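Local coordinates for teichoic acid biosynthesis protein F (Staphylococcus epidermidis, PDB 3L7I) that belongs to the teichoic acid biosynthesis proteins and carries a glycosyltransferase-like region built from two domains, each with a parallel sheet, at residues 637-642 and 661-666. Numbering follows the deposited sequence.
Sequences QFFFAY and DLPGPI
The 661-666 segment is a loop that comes alongside strand 637-640 and joins it in a parallel bridge between F639 and I666. One weak, bent hydrogen bond links the backbones, from F639 N to P665 O at 3.3 Å and 127°. CA-H...O contacts supplement it. G664 has no side chain, and its CA lies against Q637 O at 3.3 Å. The C-H points almost straight at that oxygen. I666 CA meets F639 O at 3.4 Å.

F639 is the hub of the side-chain contact. Its CG is anti to the carbonyl carbon (chi1 -60°), which sets the ring beside the backbone N, among L662, P663 and G664. L662 CD1 sits over one ring face, 4.1 Å from the F639 centroid, as a CH-pi contact. G664 N and P665 O lie at the ring edge. P663 CD packs against F639 CZ at 3.5 Å. On the face of the sheet opposite F639, F638 CD1 rests 4.0 Å from P665 CD. Further along, A641 CB touches I666 CG2.

The contact adds strand 666-667 at the edge of the six-stranded parallel sheet of the second Rossmann-like domain, consistent with a GT-B fold. Strand 618-621 pairs with the other edge of 637-640. Helix 670-677 packs on F638. Helix 626-630 lies against F639 through M627, whose carbonyl oxygen accepts a hydrogen bond from Q637 NE2.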
loop_
_atom_site.group_PDB
_atom_site.type_symbol
_atom_site.label_atom_id
_atom_site.label_comp_id
_atom_site.label_asym_id
_atom_site.label_seq_id
_atom_site.Cartn_x
_atom_site.Cartn_y
_atom_site.Cartn_z
ATOM N N GLN A 637 -19.636 58.166 23.999
ATOM C CA GLN A 637 -19.947 56.752 24.124
ATOM C C GLN A 637 -20.519 56.518 25.519
ATOM O O GLN A 637 -20.253 57.297 26.433
ATOM C CB GLN A 637 -18.715 55.878 23.893
ATOM C CG GLN A 637 -17.874 56.271 22.697
ATOM C CD GLN A 637 -16.931 55.162 22.254
ATOM O OE1 GLN A 637 -17.191 53.976 22.491
ATOM N NE2 GLN A 637 -15.838 55.537 21.588
ATOM N N PHE A 638 -21.329 55.466 25.650
ATOM C CA PHE A 638 -21.902 55.020 26.916
ATOM C C PHE A 638 -21.593 53.545 27.080
ATOM O O PHE A 638 -21.335 52.836 26.094
ATOM C CB PHE A 638 -23.416 55.206 26.919
ATOM C CG PHE A 638 -23.848 56.639 26.914
ATOM C CD1 PHE A 638 -24.047 57.330 28.118
ATOM C CD2 PHE A 638 -24.059 57.315 25.717
ATOM C CE1 PHE A 638 -24.451 58.661 28.122
ATOM C CE2 PHE A 638 -24.463 58.642 25.729
ATOM C CZ PHE A 638 -24.660 59.310 26.926
ATOM N N PHE A 639 -21.641 53.074 28.317
ATOM C CA PHE A 639 -21.213 51.724 28.628
ATOM C C PHE A 639 -22.164 51.079 29.596
ATOM O O PHE A 639 -22.073 51.258 30.803
ATOM C CB PHE A 639 -19.772 51.742 29.137
ATOM C CG PHE A 639 -18.833 52.312 28.135
ATOM C CD1 PHE A 639 -18.364 51.520 27.081
ATOM C CD2 PHE A 639 -18.507 53.658 28.163
ATOM C CE1 PHE A 639 -17.534 52.051 26.103
ATOM C CE2 PHE A 639 -17.679 54.197 27.187
ATOM C CZ PHE A 639 -17.183 53.390 26.157
ATOM N N PHE A 640 -23.098 50.338 29.034
ATOM C CA PHE A 640 -24.180 49.739 29.787
ATOM C C PHE A 640 -23.752 48.360 30.325
ATOM O O PHE A 640 -24.233 47.316 29.887
ATOM C CB PHE A 640 -25.368 49.644 28.850
ATOM C CG PHE A 640 -26.559 49.020 29.442
ATOM C CD1 PHE A 640 -27.328 48.146 28.693
ATOM C CD2 PHE A 640 -26.944 49.310 30.732
ATOM C CE1 PHE A 640 -28.473 47.562 29.230
ATOM C CE2 PHE A 640 -28.092 48.731 31.278
ATOM C CZ PHE A 640 -28.853 47.852 30.528
ATOM N N ALA A 641 -22.826 48.372 31.272
ATOM C CA ALA A 641 -22.355 47.146 31.902
ATOM C C ALA A 641 -23.331 46.640 32.969
ATOM O O ALA A 641 -23.097 46.796 34.161
ATOM C CB ALA A 641 -20.972 47.366 32.506
ATOM N N TYR A 642 -24.421 46.022 32.541
ATOM C CA TYR A 642 -25.428 45.571 33.486
ATOM C C TYR A 642 -24.984 44.332 34.242
ATOM O O TYR A 642 -25.371 44.125 35.388
ATOM C CB TYR A 642 -26.771 45.342 32.792
ATOM C CG TYR A 642 -26.739 44.394 31.616
ATOM C CD1 TYR A 642 -26.612 44.877 30.312
ATOM C CD2 TYR A 642 -26.869 43.029 31.801
ATOM C CE1 TYR A 642 -26.592 44.024 29.225
ATOM C CE2 TYR A 642 -26.850 42.157 30.724
ATOM C CZ TYR A 642 -26.713 42.657 29.433
ATOM O OH TYR A 642 -26.697 41.781 28.360
ATOM N N ASP A 661 -10.315 55.034 32.842
ATOM C CA ASP A 661 -10.065 55.764 31.609
ATOM C C ASP A 661 -10.772 55.253 30.349
ATOM O O ASP A 661 -10.121 54.821 29.402
ATOM C CB ASP A 661 -8.550 55.847 31.366
ATOM C CG ASP A 661 -7.882 54.484 31.375
ATOM O OD1 ASP A 661 -8.458 53.546 30.787
ATOM O OD2 ASP A 661 -6.788 54.353 31.968
ATOM N N LEU A 662 -12.100 55.318 30.328
ATOM C CA LEU A 662 -12.831 55.193 29.063
ATOM C C LEU A 662 -13.665 56.457 28.788
ATOM O O LEU A 662 -13.904 57.258 29.702
ATOM C CB LEU A 662 -13.625 53.875 28.944
ATOM C CG LEU A 662 -14.670 53.488 29.968
ATOM C CD1 LEU A 662 -15.066 52.028 29.812
ATOM C CD2 LEU A 662 -14.119 53.783 31.381
ATOM N N PRO A 663 -14.088 56.640 27.525
ATOM C CA PRO A 663 -14.529 57.936 26.998
ATOM C C PRO A 663 -15.892 58.369 27.503
ATOM O O PRO A 663 -16.296 59.490 27.216
ATOM C CB PRO A 663 -14.653 57.685 25.491
ATOM C CG PRO A 663 -14.559 56.219 25.294
ATOM C CD PRO A 663 -14.462 55.542 26.623
ATOM N N GLY A 664 -16.595 57.489 28.207
ATOM C CA GLY A 664 -17.929 57.786 28.692
ATOM C C GLY A 664 -18.229 57.118 30.016
ATOM O O GLY A 664 -17.441 56.335 30.528
ATOM N N PRO A 665 -19.402 57.403 30.566
ATOM C CA PRO A 665 -19.806 56.899 31.885
ATOM C C PRO A 665 -20.166 55.402 31.863
ATOM O O PRO A 665 -20.560 54.903 30.815
ATOM C CB PRO A 665 -21.070 57.714 32.189
ATOM C CG PRO A 665 -21.357 58.543 30.918
ATOM C CD PRO A 665 -20.516 58.023 29.837
ATOM N N ILE A 666 -20.048 54.700 32.985
ATOM C CA ILE A 666 -20.562 53.331 33.049
ATOM C C ILE A 666 -21.939 53.334 33.686
ATOM O O ILE A 666 -22.111 53.844 34.781
ATOM C CB ILE A 666 -19.661 52.389 33.889
ATOM C CG1 ILE A 666 -18.247 52.329 33.303
ATOM C CG2 ILE A 666 -20.300 50.990 33.989
ATOM C CD1 ILE A 666 -17.259 51.615 34.163
#